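Local atomic coordinates of putative platelet activating factor (Streptococcus pneumoniae, PDB entry 2HSJ), a protein that is of unknown function but, as a member of the GDSL-like (SGNH) hydrolase family, probably hydrolyses ester bonds. Residues 28-42 / 78-92. Numbering follows the deposited sequence.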
loop_
_atom_site.group_PDB
_atom_site.type_symbol
_atom_site.label_atom_id
_atom_site.label_comp_id
_atom_site.label_asym_id
_atom_site.label_seq_id
_atom_site.Cartn_x
_atom_site.Cartn_y
_atom_site.Cartn_z
ATOM N N ASN D 28 12.335 6.686 -8.508
ATOM C CA ASN D 28 12.790 6.494 -7.134
ATOM C C ASN D 28 12.343 7.647 -6.227
ATOM O O ASN D 28 12.169 7.454 -5.008
ATOM C CB ASN D 28 14.309 6.412 -7.098
ATOM C CG ASN D 28 14.845 5.134 -7.690
ATOM O OD1 ASN D 28 14.100 4.202 -7.978
ATOM N ND2 ASN D 28 16.158 5.073 -7.846
ATOM N N HIS D 29 12.154 8.827 -6.816
ATOM C CA HIS D 29 11.769 10.008 -6.033
ATOM C C HIS D 29 10.270 10.211 -5.928
ATOM O O HIS D 29 9.777 10.723 -4.911
ATOM C CB HIS D 29 12.350 11.275 -6.642
ATOM C CG HIS D 29 13.827 11.407 -6.458
ATOM N ND1 HIS D 29 14.408 11.611 -5.223
ATOM C CD2 HIS D 29 14.838 11.400 -7.358
ATOM C CE1 HIS D 29 15.718 11.698 -5.368
ATOM N NE2 HIS D 29 16.006 11.576 -6.654
ATOM N N ILE D 30 9.548 9.850 -6.985
ATOM C CA ILE D 30 8.123 10.164 -7.015
ATOM C C ILE D 30 7.206 8.938 -6.889
ATOM O O ILE D 30 5.989 9.084 -6.845
ATOM C CB ILE D 30 7.710 11.005 -8.258
ATOM C CG1 ILE D 30 7.767 10.196 -9.575
ATOM C CG2 ILE D 30 8.550 12.318 -8.330
ATOM C CD1 ILE D 30 6.999 10.883 -10.722
ATOM N N SER D 31 7.790 7.752 -6.807
ATOM C CA SER D 31 6.937 6.563 -6.648
ATOM C C SER D 31 5.945 6.694 -5.478
ATOM O O SER D 31 6.313 7.209 -4.393
ATOM C CB SER D 31 7.795 5.339 -6.416
ATOM O OG SER D 31 6.973 4.234 -6.077
ATOM N N VAL D 32 4.727 6.183 -5.671
ATOM C CA VAL D 32 3.718 6.230 -4.619
ATOM C C VAL D 32 3.668 4.923 -3.814
ATOM O O VAL D 32 2.835 4.803 -2.906
ATOM C CB VAL D 32 2.305 6.601 -5.146
ATOM C CG1 VAL D 32 2.355 7.895 -5.899
ATOM C CG2 VAL D 32 1.708 5.474 -6.007
ATOM N N VAL D 33 4.536 3.958 -4.128
ATOM C CA VAL D 33 4.543 2.707 -3.369
ATOM C C VAL D 33 5.839 2.592 -2.575
ATOM O O VAL D 33 6.856 3.200 -2.916
ATOM C CB VAL D 33 4.347 1.456 -4.268
ATOM C CG1 VAL D 33 3.026 1.569 -5.008
ATOM C CG2 VAL D 33 5.505 1.298 -5.264
ATOM N N GLU D 34 5.794 1.773 -1.525
ATOM C CA GLU D 34 6.983 1.426 -0.759
ATOM C C GLU D 34 7.404 0.022 -1.160
ATOM O O GLU D 34 6.652 -0.939 -0.940
ATOM C CB GLU D 34 6.642 1.451 0.733
ATOM C CG GLU D 34 6.577 2.874 1.293
ATOM C CD GLU D 34 7.944 3.514 1.497
ATOM O OE1 GLU D 34 8.976 2.901 1.151
ATOM O OE2 GLU D 34 7.989 4.656 2.013
ATOM N N PRO D 35 8.577 -0.124 -1.801
ATOM C CA PRO D 35 8.972 -1.480 -2.152
ATOM C C PRO D 35 9.250 -2.321 -0.918
ATOM O O PRO D 35 10.025 -1.914 -0.069
ATOM C CB PRO D 35 10.254 -1.313 -2.968
ATOM C CG PRO D 35 10.607 0.127 -2.911
ATOM C CD PRO D 35 9.534 0.910 -2.265
ATOM N N ASN D 36 8.608 -3.473 -0.832
ATOM C CA ASN D 36 8.972 -4.453 0.177
ATOM C C ASN D 36 10.141 -5.291 -0.329
ATOM O O ASN D 36 11.049 -5.653 0.434
ATOM C CB ASN D 36 7.759 -5.311 0.537
ATOM C CG ASN D 36 8.087 -6.375 1.568
ATOM O OD1 ASN D 36 8.305 -7.543 1.214
ATOM N ND2 ASN D 36 8.167 -5.973 2.862
ATOM N N ILE D 37 10.110 -5.593 -1.633
ATOM C CA ILE D 37 11.166 -6.337 -2.297
ATOM C C ILE D 37 11.553 -5.506 -3.526
ATOM O O ILE D 37 10.664 -5.021 -4.262
ATOM C CB ILE D 37 10.653 -7.737 -2.773
ATOM C CG1 ILE D 37 9.917 -8.471 -1.638
ATOM C CG2 ILE D 37 11.755 -8.542 -3.462
ATOM C CD1 ILE D 37 10.736 -9.016 -0.558
ATOM N N LEU D 38 12.858 -5.307 -3.724
ATOM C CA LEU D 38 13.357 -4.778 -4.989
ATOM C C LEU D 38 13.963 -5.925 -5.778
ATOM O O LEU D 38 14.834 -6.637 -5.244
ATOM C CB LEU D 38 14.437 -3.723 -4.736
ATOM C CG LEU D 38 13.929 -2.379 -4.204
ATOM C CD1 LEU D 38 15.047 -1.588 -3.562
ATOM C CD2 LEU D 38 13.319 -1.496 -5.307
ATOM N N PHE D 39 13.530 -6.129 -7.027
ATOM C CA PHE D 39 14.176 -7.108 -7.911
ATOM C C PHE D 39 15.127 -6.327 -8.797
ATOM O O PHE D 39 14.703 -5.420 -9.513
ATOM C CB PHE D 39 13.144 -7.845 -8.783
ATOM C CG PHE D 39 12.754 -9.207 -8.258
ATOM C CD1 PHE D 39 12.020 -9.322 -7.089
ATOM C CD2 PHE D 39 13.113 -10.362 -8.944
ATOM C CE1 PHE D 39 11.640 -10.572 -6.600
ATOM C CE2 PHE D 39 12.752 -11.618 -8.444
ATOM C CZ PHE D 39 12.019 -11.715 -7.282
ATOM N N ILE D 40 16.412 -6.660 -8.703
ATOM C CA ILE D 40 17.459 -5.958 -9.452
ATOM C C ILE D 40 18.204 -6.965 -10.320
ATOM O O ILE D 40 18.474 -8.100 -9.916
ATOM C CB ILE D 40 18.464 -5.253 -8.464
ATOM C CG1 ILE D 40 17.703 -4.230 -7.614
ATOM C CG2 ILE D 40 19.640 -4.623 -9.207
ATOM C CD1 ILE D 40 18.588 -3.625 -6.540
ATOM N N GLY D 41 18.550 -6.544 -11.522
ATOM C CA GLY D 41 19.359 -7.412 -12.383
ATOM C C GLY D 41 19.230 -7.113 -13.843
ATOM O O GLY D 41 19.024 -5.957 -14.218
ATOM N N ASP D 42 19.338 -8.158 -14.657
ATOM C CA ASP D 42 19.487 -7.980 -16.109
ATOM C C ASP D 42 18.171 -8.187 -16.860
ATOM O O ASP D 42 17.097 -7.904 -16.312
ATOM C CB ASP D 42 20.609 -8.922 -16.615
ATOM C CG ASP D 42 20.351 -10.401 -16.285
ATOM O OD1 ASP D 42 19.170 -10.775 -16.042
ATOM O OD2 ASP D 42 21.330 -11.212 -16.282
ATOM N N ASP D 78 22.717 3.371 -7.689
ATOM C CA ASP D 78 21.733 4.306 -7.147
ATOM C C ASP D 78 20.408 4.287 -7.891
ATOM O O ASP D 78 19.365 4.631 -7.320
ATOM C CB ASP D 78 22.286 5.745 -7.211
ATOM C CG ASP D 78 22.479 6.250 -8.636
ATOM O OD1 ASP D 78 23.297 5.695 -9.386
ATOM O OD2 ASP D 78 21.834 7.260 -8.993
ATOM N N ALA D 79 20.447 3.950 -9.173
ATOM C CA ALA D 79 19.199 3.922 -9.945
ATOM C C ALA D 79 18.264 2.787 -9.476
ATOM O O ALA D 79 17.072 2.772 -9.823
ATOM C CB ALA D 79 19.501 3.792 -11.450
ATOM N N HIS D 80 18.822 1.843 -8.718
ATOM C CA HIS D 80 18.109 0.581 -8.467
ATOM C C HIS D 80 17.603 0.472 -7.065
ATOM O O HIS D 80 16.985 -0.536 -6.726
ATOM C CB HIS D 80 19.016 -0.599 -8.804
ATOM C CG HIS D 80 19.467 -0.571 -10.226
ATOM N ND1 HIS D 80 18.800 -1.237 -11.235
ATOM C CD2 HIS D 80 20.488 0.090 -10.819
ATOM C CE1 HIS D 80 19.408 -1.007 -12.386
ATOM N NE2 HIS D 80 20.413 -0.175 -12.170
ATOM N N LEU D 81 17.835 1.514 -6.250
ATOM C CA LEU D 81 17.515 1.445 -4.812
ATOM C C LEU D 81 16.684 2.639 -4.359
ATOM O O LEU D 81 17.095 3.801 -4.555
ATOM C CB LEU D 81 18.801 1.399 -3.991
ATOM C CG LEU D 81 19.747 0.205 -4.220
ATOM C CD1 LEU D 81 21.096 0.429 -3.521
ATOM C CD2 LEU D 81 19.113 -1.072 -3.720
ATOM N N TYR D 82 15.524 2.353 -3.752
ATOM C CA TYR D 82 14.767 3.371 -3.027
ATOM C C TYR D 82 13.850 2.688 -2.037
ATOM O O TYR D 82 13.678 1.450 -2.089
ATOM C CB TYR D 82 13.970 4.273 -3.955
ATOM C CG TYR D 82 12.663 3.712 -4.477
ATOM C CD1 TYR D 82 11.438 4.099 -3.923
ATOM C CD2 TYR D 82 12.644 2.820 -5.561
ATOM C CE1 TYR D 82 10.226 3.644 -4.419
ATOM C CE2 TYR D 82 11.426 2.327 -6.053
ATOM C CZ TYR D 82 10.211 2.728 -5.468
ATOM O OH TYR D 82 8.989 2.291 -5.961
ATOM N N GLY D 83 13.292 3.494 -1.140
ATOM C CA GLY D 83 12.289 3.036 -0.203
ATOM C C GLY D 83 12.705 3.183 1.234
ATOM O O GLY D 83 13.896 3.152 1.564
ATOM N N GLY D 84 11.706 3.309 2.086
ATOM C CA GLY D 84 11.935 3.420 3.516
ATOM C C GLY D 84 11.802 2.131 4.303
ATOM O O GLY D 84 12.014 2.145 5.534
ATOM N N ALA D 85 11.414 1.039 3.627
ATOM C CA ALA D 85 11.156 -0.230 4.330
ATOM C C ALA D 85 11.437 -1.436 3.432
ATOM O O ALA D 85 10.595 -2.322 3.225
ATOM C CB ALA D 85 9.722 -0.258 4.815
ATOM N N VAL D 86 12.619 -1.426 2.834
ATOM C CA VAL D 86 12.980 -2.517 1.928
ATOM C C VAL D 86 13.407 -3.731 2.754
ATOM O O VAL D 86 14.419 -3.698 3.450
ATOM C CB VAL D 86 14.130 -2.118 0.986
ATOM C CG1 VAL D 86 14.391 -3.275 0.001
ATOM C CG2 VAL D 86 13.772 -0.815 0.247
ATOM N N ASP D 87 12.613 -4.786 2.697
ATOM C CA ASP D 87 12.955 -6.010 3.422
ATOM C C ASP D 87 14.048 -6.802 2.708
ATOM O O ASP D 87 14.967 -7.329 3.356
ATOM C CB ASP D 87 11.699 -6.887 3.589
ATOM C CG ASP D 87 10.843 -6.468 4.771
ATOM O OD1 ASP D 87 11.172 -5.442 5.442
ATOM O OD2 ASP D 87 9.849 -7.185 5.058
ATOM N N LYS D 88 13.934 -6.918 1.383
ATOM C CA LYS D 88 14.815 -7.787 0.631
ATOM C C LYS D 88 15.071 -7.198 -0.727
ATOM O O LYS D 88 14.205 -6.533 -1.322
ATOM C CB LYS D 88 14.193 -9.187 0.427
ATOM C CG LYS D 88 13.867 -9.921 1.718
ATOM C CD LYS D 88 13.225 -11.246 1.405
ATOM C CE LYS D 88 12.953 -12.033 2.668
ATOM N NZ LYS D 88 11.893 -11.393 3.454
ATOM N N ILE D 89 16.273 -7.468 -1.213
ATOM C CA ILE D 89 16.663 -7.219 -2.597
ATOM C C ILE D 89 16.966 -8.563 -3.221
ATOM O O ILE D 89 17.767 -9.318 -2.687
ATOM C CB ILE D 89 17.937 -6.345 -2.657
ATOM C CG1 ILE D 89 17.622 -4.930 -2.171
ATOM C CG2 ILE D 89 18.543 -6.324 -4.082
ATOM C CD1 ILE D 89 18.878 -4.143 -1.700
ATOM N N PHE D 90 16.294 -8.876 -4.326
ATOM C CA PHE D 90 16.618 -10.076 -5.106
ATOM C C PHE D 90 17.519 -9.629 -6.228
ATOM O O PHE D 90 17.182 -8.695 -6.958
ATOM C CB PHE D 90 15.360 -10.710 -5.681
ATOM C CG PHE D 90 14.627 -11.580 -4.711
ATOM C CD1 PHE D 90 14.239 -11.121 -3.461
ATOM C CD2 PHE D 90 14.358 -12.902 -5.052
ATOM C CE1 PHE D 90 13.568 -11.956 -2.585
ATOM C CE2 PHE D 90 13.699 -13.743 -4.180
ATOM C CZ PHE D 90 13.302 -13.275 -2.942
ATOM N N LEU D 91 18.656 -10.298 -6.376
ATOM C CA LEU D 91 19.638 -9.928 -7.364
ATOM C C LEU D 91 19.889 -11.108 -8.311
ATOM O O LEU D 91 20.340 -12.179 -7.893
ATOM C CB LEU D 91 20.924 -9.527 -6.648
ATOM C CG LEU D 91 22.056 -9.094 -7.540
ATOM C CD1 LEU D 91 21.619 -7.973 -8.474
ATOM C CD2 LEU D 91 23.231 -8.672 -6.631
ATOM N N LEU D 92 19.628 -10.877 -9.602
ATOM C CA LEU D 92 19.857 -11.880 -10.636
ATOM C C LEU D 92 20.700 -11.207 -11.701
ATOM O O LEU D 92 20.217 -10.383 -12.498
ATOM C CB LEU D 92 18.550 -12.421 -11.268
ATOM C CG LEU D 92 18.772 -13.441 -12.395
ATOM C CD1 LEU D 92 19.652 -14.648 -11.938
ATOM C CD2 LEU D 92 17.421 -13.909 -12.868
HETATM O O HOH W 1 10.469 0.555 1.008
HETATM O O HOH W 2 8.127 -3.219 3.673
HETATM O O HOH W 3 9.596 -9.392 2.612
#
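Strands 37-41 and 88-92 run parallel with axes 4.7 Å apart, pairing L38 with I89 and F39 with F90 in a parallel ladder: K88 O accepts from L38 N, L38 O from F90 N, F90 O from I40 N and I40 O from L92 N. Side-chain packing then differs on the two faces. On one, in the modelled conformer of F39 (a second exists), the near-parallel F39 and F90 rings, planes 16° and centroids 4.7 Å apart, are slid until they barely overlap, and F90 CB instead sits over the centre of the F39 ring. On the other, I40 CD1 reaches I89 CG2 at 3.7 Å and also meets L81 and the CB of H80. Before the strands, with Y82 CG placed between its own backbone N and carbonyl carbon (chi1 79°), the Y82 ring projects between P35 CG, 3.8 Å from its centroid, and N28 CA on the opposite face. Y82 OH and S31 OG share a hydrogen bond of 2.8 Å; S31 OG also accepts from V33 N, an ST turn. G84 N donates to E34 OE1 (2.9 Å) on its syn side. The ladder illustrates the central parallel sheet of an SGNH-hydrolase fold: strand 60-64 flanks 37-41, strand 126-130 flanks 88-92, and helix 70-75 packs L73 against I40 and L91.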